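Local coordinates for protein amidohydrolase (Brucella melitensis biovar Abortus, PDB 4F0L) that probably acts as a metal-dependent deaminase of the amidohydrolase family, holding an iron ion in its TIM-barrel active site in this structure, at residues 109-114 and 443-448; 148-153 and 161-166; 345-350 and 355-360. One frame throughout, in Å; residues are numbered along the deposited sequence.

Contact 1: residues 109-114 and 443-448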
# COMPACT_ATOMS: atom_id res chain seq x y z
N VAL B 109 -0.00 21.91 11.24
CA VAL B 109 0.38 20.57 10.83
C VAL B 109 -0.49 19.49 11.50
O VAL B 109 -1.01 18.60 10.81
CB VAL B 109 1.86 20.31 11.11
CG1 VAL B 109 2.22 18.86 10.83
CG2 VAL B 109 2.72 21.27 10.27
N ALA B 110 -0.64 19.57 12.83
CA ALA B 110 -1.47 18.60 13.54
C ALA B 110 -2.93 18.63 13.06
O ALA B 110 -3.55 17.60 12.91
CB ALA B 110 -1.41 18.86 15.04
N LEU B 111 -3.47 19.81 12.83
CA LEU B 111 -4.84 19.88 12.32
C LEU B 111 -4.98 19.16 10.99
O LEU B 111 -5.89 18.31 10.83
CB LEU B 111 -5.36 21.33 12.22
CG LEU B 111 -6.76 21.49 11.59
CD1 LEU B 111 -7.80 20.74 12.40
CD2 LEU B 111 -7.13 22.96 11.42
N ARG B 112 -4.08 19.44 10.04
CA ARG B 112 -4.22 18.84 8.72
C ARG B 112 -4.01 17.33 8.77
O ARG B 112 -4.65 16.58 8.04
CB ARG B 112 -3.26 19.49 7.72
CG ARG B 112 -3.43 19.04 6.29
CD ARG B 112 -4.82 19.43 5.76
NE ARG B 112 -5.14 18.88 4.43
CZ ARG B 112 -5.57 17.63 4.20
NH1 ARG B 112 -5.76 16.76 5.17
NH2 ARG B 112 -5.81 17.25 2.96
N LEU B 113 -3.12 16.89 9.64
CA LEU B 113 -2.96 15.45 9.92
C LEU B 113 -4.21 14.79 10.47
O LEU B 113 -4.63 13.70 10.01
CB LEU B 113 -1.84 15.25 10.92
CG LEU B 113 -1.74 13.82 11.45
CD1 LEU B 113 -1.50 12.83 10.32
CD2 LEU B 113 -0.68 13.71 12.58
N TYR B 114 -4.82 15.44 11.45
CA TYR B 114 -6.00 14.85 12.08
C TYR B 114 -7.17 14.84 11.09
O TYR B 114 -7.99 13.91 11.11
CB TYR B 114 -6.34 15.53 13.43
CG TYR B 114 -5.24 15.42 14.49
CD1 TYR B 114 -4.31 14.37 14.48
CD2 TYR B 114 -5.13 16.34 15.51
CE1 TYR B 114 -3.30 14.28 15.42
CE2 TYR B 114 -4.16 16.25 16.46
CZ TYR B 114 -3.24 15.23 16.42
OH TYR B 114 -2.24 15.12 17.36
N ASP B 443 -10.28 22.03 3.26
CA ASP B 443 -9.63 23.07 2.45
C ASP B 443 -8.99 24.17 3.30
O ASP B 443 -7.91 24.64 3.01
CB ASP B 443 -10.63 23.64 1.45
CG ASP B 443 -11.06 22.62 0.41
OD1 ASP B 443 -10.36 21.59 0.23
OD2 ASP B 443 -12.08 22.85 -0.26
N GLU B 444 -9.68 24.57 4.36
CA GLU B 444 -9.14 25.57 5.28
C GLU B 444 -7.89 25.02 5.99
O GLU B 444 -6.83 25.68 6.06
CB GLU B 444 -10.20 25.96 6.33
CG GLU B 444 -11.53 26.54 5.83
CD GLU B 444 -12.62 25.53 5.43
OE1 GLU B 444 -12.33 24.33 5.24
OE2 GLU B 444 -13.79 25.96 5.24
N ALA B 445 -7.98 23.79 6.47
CA ALA B 445 -6.84 23.16 7.12
C ALA B 445 -5.65 23.05 6.17
O ALA B 445 -4.51 23.30 6.56
CB ALA B 445 -7.20 21.79 7.68
N GLU B 446 -5.93 22.68 4.92
CA GLU B 446 -4.89 22.58 3.90
C GLU B 446 -4.18 23.90 3.61
O GLU B 446 -2.94 23.93 3.46
CB GLU B 446 -5.49 22.02 2.61
CG GLU B 446 -4.50 21.85 1.47
CD GLU B 446 -3.41 20.83 1.76
OE1 GLU B 446 -3.40 20.15 2.81
OE2 GLU B 446 -2.53 20.72 0.90
N ARG B 447 -4.94 24.98 3.47
CA ARG B 447 -4.30 26.29 3.23
C ARG B 447 -3.34 26.63 4.36
O ARG B 447 -2.23 27.08 4.11
CB ARG B 447 -5.33 27.41 3.06
CG ARG B 447 -5.97 27.46 1.69
CD ARG B 447 -6.87 28.70 1.52
NE ARG B 447 -8.14 28.57 2.27
CZ ARG B 447 -9.25 27.97 1.81
NH1 ARG B 447 -10.34 27.90 2.58
NH2 ARG B 447 -9.31 27.47 0.58
N ALA B 448 -3.76 26.42 5.60
CA ALA B 448 -2.89 26.72 6.73
C ALA B 448 -1.66 25.77 6.74
O ALA B 448 -0.54 26.19 7.03
CB ALA B 448 -3.68 26.64 8.03

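Contact 2: residues 148-153 and 161-166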
# COMPACT_ATOMS: atom_id res chain seq x y z
N ASP B 148 -0.82 22.01 24.25
CA ASP B 148 -2.03 22.80 24.07
C ASP B 148 -2.38 22.96 22.57
O ASP B 148 -3.56 23.01 22.19
CB ASP B 148 -1.90 24.19 24.70
CG ASP B 148 -1.59 24.17 26.20
OD1 ASP B 148 -1.59 23.11 26.87
OD2 ASP B 148 -1.33 25.26 26.72
N ARG B 149 -1.34 23.10 21.75
CA ARG B 149 -1.55 23.19 20.29
C ARG B 149 -2.15 21.90 19.70
O ARG B 149 -3.03 21.95 18.82
CB ARG B 149 -0.25 23.53 19.58
CG ARG B 149 0.31 24.89 19.97
CD ARG B 149 -0.63 26.02 19.54
NE ARG B 149 -0.04 27.32 19.82
CZ ARG B 149 -0.35 28.45 19.19
NH1 ARG B 149 -1.24 28.49 18.19
NH2 ARG B 149 0.25 29.57 19.54
N ILE B 150 -1.66 20.76 20.20
CA ILE B 150 -2.20 19.45 19.82
C ILE B 150 -3.66 19.39 20.17
O ILE B 150 -4.51 19.07 19.31
CB ILE B 150 -1.44 18.30 20.52
CG1 ILE B 150 -0.00 18.21 20.03
CG2 ILE B 150 -2.16 16.97 20.36
CD1 ILE B 150 0.17 18.17 18.53
N ALA B 151 -3.98 19.74 21.41
CA ALA B 151 -5.34 19.71 21.85
C ALA B 151 -6.25 20.68 21.07
O ALA B 151 -7.38 20.32 20.75
CB ALA B 151 -5.44 19.94 23.34
N ALA B 152 -5.75 21.87 20.75
CA ALA B 152 -6.49 22.81 19.93
C ALA B 152 -6.74 22.24 18.55
O ALA B 152 -7.86 22.38 18.01
CB ALA B 152 -5.78 24.17 19.82
N ALA B 153 -5.70 21.60 17.96
CA ALA B 153 -5.84 20.98 16.65
C ALA B 153 -6.89 19.84 16.68
O ALA B 153 -7.82 19.81 15.86
CB ALA B 153 -4.48 20.45 16.16
N LEU B 161 -8.92 12.42 21.37
CA LEU B 161 -7.50 12.56 21.75
C LEU B 161 -7.17 11.78 23.02
O LEU B 161 -7.74 12.02 24.08
CB LEU B 161 -7.16 14.05 21.97
CG LEU B 161 -5.72 14.39 22.40
CD1 LEU B 161 -4.68 13.89 21.40
CD2 LEU B 161 -5.59 15.91 22.60
N THR B 162 -6.25 10.85 22.89
CA THR B 162 -5.50 10.36 24.01
C THR B 162 -4.11 10.96 23.91
O THR B 162 -3.30 10.58 23.06
CB THR B 162 -5.45 8.83 24.03
OG1 THR B 162 -6.78 8.33 24.20
CG2 THR B 162 -4.56 8.34 25.14
N LEU B 163 -3.83 11.91 24.78
CA LEU B 163 -2.59 12.66 24.73
C LEU B 163 -1.58 12.00 25.63
O LEU B 163 -1.88 11.71 26.79
CB LEU B 163 -2.83 14.11 25.16
CG LEU B 163 -1.65 15.06 25.24
CD1 LEU B 163 -1.11 15.37 23.84
CD2 LEU B 163 -2.13 16.33 25.94
N LEU B 164 -0.39 11.74 25.08
CA LEU B 164 0.64 10.97 25.76
C LEU B 164 1.97 11.76 25.75
O LEU B 164 2.85 11.52 24.92
CB LEU B 164 0.80 9.62 25.06
CG LEU B 164 -0.46 8.74 24.99
CD1 LEU B 164 -0.27 7.64 23.95
CD2 LEU B 164 -0.87 8.16 26.34
N PRO B 165 2.08 12.77 26.61
CA PRO B 165 3.32 13.55 26.64
C PRO B 165 4.49 12.64 26.97
O PRO B 165 4.39 11.81 27.88
CB PRO B 165 3.07 14.54 27.79
CG PRO B 165 1.58 14.68 27.84
CD PRO B 165 1.12 13.27 27.61
N VAL B 166 5.58 12.82 26.24
CA VAL B 166 6.74 11.95 26.31
C VAL B 166 7.81 12.43 27.33
O VAL B 166 8.18 13.65 27.40
CB VAL B 166 7.38 11.85 24.92
CG1 VAL B 166 8.69 11.03 24.95
CG2 VAL B 166 6.40 11.21 23.93

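Contact 3: residues 345-350 and 355-360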
# COMPACT_ATOMS: atom_id res chain seq x y z
N TYR B 345 0.72 -8.51 4.77
CA TYR B 345 1.62 -8.85 3.69
C TYR B 345 3.03 -9.07 4.23
O TYR B 345 3.76 -9.89 3.69
CB TYR B 345 1.63 -7.81 2.55
CG TYR B 345 0.39 -7.82 1.63
CD1 TYR B 345 -0.63 -8.77 1.76
CD2 TYR B 345 0.29 -6.91 0.61
CE1 TYR B 345 -1.73 -8.78 0.91
CE2 TYR B 345 -0.82 -6.90 -0.24
CZ TYR B 345 -1.80 -7.86 -0.12
OH TYR B 345 -2.87 -7.85 -0.99
N SER B 346 3.42 -8.37 5.30
CA SER B 346 4.72 -8.59 5.89
C SER B 346 4.75 -10.04 6.36
O SER B 346 5.79 -10.72 6.24
CB SER B 346 5.03 -7.61 7.03
OG SER B 346 4.19 -7.79 8.17
N GLN B 347 3.61 -10.52 6.85
CA GLN B 347 3.55 -11.89 7.34
C GLN B 347 3.59 -12.89 6.18
O GLN B 347 4.29 -13.91 6.27
CB GLN B 347 2.34 -12.12 8.25
CG GLN B 347 2.26 -11.15 9.44
CD GLN B 347 3.51 -11.15 10.29
OE1 GLN B 347 4.07 -10.08 10.61
NE2 GLN B 347 3.95 -12.32 10.66
N ARG B 348 2.87 -12.59 5.09
CA ARG B 348 2.82 -13.49 3.94
C ARG B 348 4.22 -13.72 3.34
O ARG B 348 4.57 -14.85 2.97
CB ARG B 348 1.87 -12.97 2.85
CG ARG B 348 0.42 -12.96 3.31
CD ARG B 348 -0.61 -12.84 2.20
NE ARG B 348 -1.92 -12.71 2.83
CZ ARG B 348 -3.06 -12.43 2.20
NH1 ARG B 348 -3.09 -12.31 0.87
NH2 ARG B 348 -4.19 -12.32 2.90
N LEU B 349 5.00 -12.65 3.23
CA LEU B 349 6.34 -12.74 2.69
C LEU B 349 7.28 -13.48 3.64
O LEU B 349 8.05 -14.31 3.21
CB LEU B 349 6.88 -11.36 2.31
CG LEU B 349 6.19 -10.69 1.10
CD1 LEU B 349 6.49 -9.19 0.99
CD2 LEU B 349 6.57 -11.41 -0.20
N TYR B 350 7.18 -13.21 4.93
CA TYR B 350 8.06 -13.83 5.92
C TYR B 350 7.76 -15.33 6.09
O TYR B 350 8.66 -16.12 6.28
CB TYR B 350 7.94 -13.13 7.28
CG TYR B 350 9.04 -13.48 8.26
CD1 TYR B 350 8.96 -14.62 9.05
CD2 TYR B 350 10.18 -12.67 8.37
CE1 TYR B 350 9.98 -14.96 9.92
CE2 TYR B 350 11.19 -12.99 9.25
CZ TYR B 350 11.09 -14.14 10.02
OH TYR B 350 12.10 -14.46 10.89
N ASN B 355 -3.26 -15.51 4.03
CA ASN B 355 -4.25 -15.38 5.12
C ASN B 355 -3.68 -15.82 6.46
O ASN B 355 -4.24 -16.64 7.16
CB ASN B 355 -5.50 -16.15 4.70
CG ASN B 355 -6.10 -15.57 3.44
OD1 ASN B 355 -6.34 -14.34 3.39
ND2 ASN B 355 -6.31 -16.40 2.41
N VAL B 356 -2.53 -15.24 6.78
CA VAL B 356 -1.78 -15.59 7.95
C VAL B 356 -2.45 -15.12 9.22
O VAL B 356 -2.47 -15.85 10.21
CB VAL B 356 -0.34 -15.01 7.89
CG1 VAL B 356 0.40 -15.31 9.23
CG2 VAL B 356 0.39 -15.58 6.66
N LEU B 357 -2.98 -13.89 9.19
CA LEU B 357 -3.56 -13.29 10.39
C LEU B 357 -5.08 -13.43 10.48
O LEU B 357 -5.70 -12.89 11.40
CB LEU B 357 -3.08 -11.84 10.55
CG LEU B 357 -1.52 -11.70 10.58
CD1 LEU B 357 -1.09 -10.23 10.80
CD2 LEU B 357 -0.87 -12.65 11.59
N ALA B 358 -5.68 -14.20 9.58
CA ALA B 358 -7.08 -14.62 9.77
C ALA B 358 -7.23 -15.43 11.09
O ALA B 358 -6.28 -16.03 11.57
CB ALA B 358 -7.56 -15.44 8.57
N ALA B 359 -8.43 -15.40 11.68
CA ALA B 359 -8.73 -16.14 12.93
C ALA B 359 -9.63 -17.31 12.55
O ALA B 359 -10.66 -17.11 11.91
CB ALA B 359 -9.45 -15.26 13.94
N ASN B 360 -9.26 -18.51 12.97
CA ASN B 360 -9.97 -19.74 12.54
C ASN B 360 -9.82 -19.85 11.02
O ASN B 360 -8.73 -19.64 10.47
CB ASN B 360 -11.44 -19.69 12.97

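Contact 1: residues 109-114 and 443-448
Arg112 and Ala445 face each other where helix 109-114 meets helix 443-448, their CA atoms only 5.3 Å apart. The two axes run in roughly antiparallel directions, at 142°, and approach to 8.7 Å, and the small side chain of Ala445 allows the backbones to come this near. Its CB points at the other helix and lies between two neighbours. On one side Leu111 CD2 touches Ala445 CB at 3.9 Å; on the other, the aliphatic part of Arg112 runs past the backbone of the alanine, with Arg112 CD 3.7 Å from Ala445 C. Helix 103-119, which carries the first segment, belongs to the TIM-barrel part of the amidohydrolase fold, and helix 442-457, close to the C-terminus of the chain, packs against it. The polar part of the contact is a salt bridge between Arg112 NE and Glu446 OE1, 2.7 Å apart. The hydrogen bond within it is weak, since the N-H is bent to 130° at the hydrogen, although the oxygen lies at the edge of the guanidinium and near its plane. Both long side chains fold to reach this point: each has CG anti to its own N and then bends at chi2. The guanidinium and carboxylate planes are turned 75° apart, so the pair meets through NE and one oxygen instead of forming a flat two-pronged bridge. Glu446 OE1 also forms a salt bridge with Arg402 of the second subunit, so one carboxylate oxygen serves two arginines, one from each subunit, and probably offsets the closeness of their like charges. Glu446 OE2 is hydrogen-bonded to Gln450, which helps to fix the rotation of the carboxylate.

Contact 2: residues 148-153 and 161-166
Ile150 of helix 145-157 and Leu161 and Leu163 of strand 160-167 meet inside a beta-alpha-beta unit of the barrel, in which the helix follows strand 122-129 and leads into the next parallel strand. The segments 148-153 and 161-166 run almost antiparallel, at 169°, with their axes 10.0 Å apart, and the contact between them is made entirely by apolar side chains. Ile150 CG2, the branch anti to the backbone N, touches two leucine methyls that lie next to each other on the strand side: it is 4.0 Å from Leu163 CD1 and 4.1 Å from Leu161 CD1. The isoleucine side chain crosses that of Leu161 at about a right angle. Leu161 divides its methyls between two residues of the helix, for its CD2 rests 3.9 Å from Ala151 CA and also touches the alanine CB. Leu161 and Leu163, two positions apart on the strand, thus present the same face to the helix. On its other sides Ile150 packs on Tyr114 of helix 103-119 and on Glu127 and His129 of strand 122-129, whereas Ala151 leans on Thr202 and Leu203 of helix 189-203, and Leu163 lies against Leu211 of strand 210-215.

Contact 3: residues 345-350 and 355-360
Arg348 and Gln347, on the helical segment 345-350, meet Asn355, Val356 and Leu357 where the chain turns back after helix 336-351 in the loop leading to helix 364-379, so this is a local helix-loop packing in the amidohydrolase fold. The apolar contacts come from Val356 and Leu357. Val356 CG1 sits 3.9 Å from Gln347 CB, and its other methyl, CG2, lies near the backbone N and CG of Arg348. Leu357 reaches the methylene part of the glutamine from another direction: its CD1 is 3.7 Å from Gln347 CG, and the two side chains cross at about a right angle. Ala314 and Thr315 of helix 314-319 pack beside Leu357, and Ala314 also touches Gln347.

The polar groups lie close across the contact without bonding to each other. Arg348 is extended from CG to NE, which carries its guanidinium alongside Asn355, pointing the same way, with the amide plane turned 73° from it. The backbone N of Asn355 lies over one face of the guanidinium, and both it and Arg348 NE are donors. Arg348 NE has its partner in Glu344, which makes a salt bridge to it and also accepts hydrogen bonds from Val356 N and Leu357 N, tying the loop to the helix. Arg348 NH2 also forms a salt bridge with Glu78 of the second subunit, while Asn355 OD1 is hydrogen-bonded to Thr364. Arg348 NH2 comes within 3.0 Å of Asn355 OD1, but the angle is too poor for a hydrogen bond.

How the contacts relate
Contact 2 is the most deeply placed, its centre about 13 Å from that of the chain, and is purely apolar between helix and strand of the barrel. Contact 1 lies farther out and is mixed, alanine and leucine packing beside an ion pair. The two adjoin: Ala110 meets Ile150 and Ala153, so 109-114 is packed between helix 145-157 and helix 442-457. Contact 3 stands apart, its centre farthest from that of the chain at about 21 Å, and joins a helix to its following loop; its touching residues are nonetheless buried or partly exposed, and its polar groups bond outside the pair. Contacts 1 and 3 both offer charged side chains to the second subunit, which contact 2 does not touch.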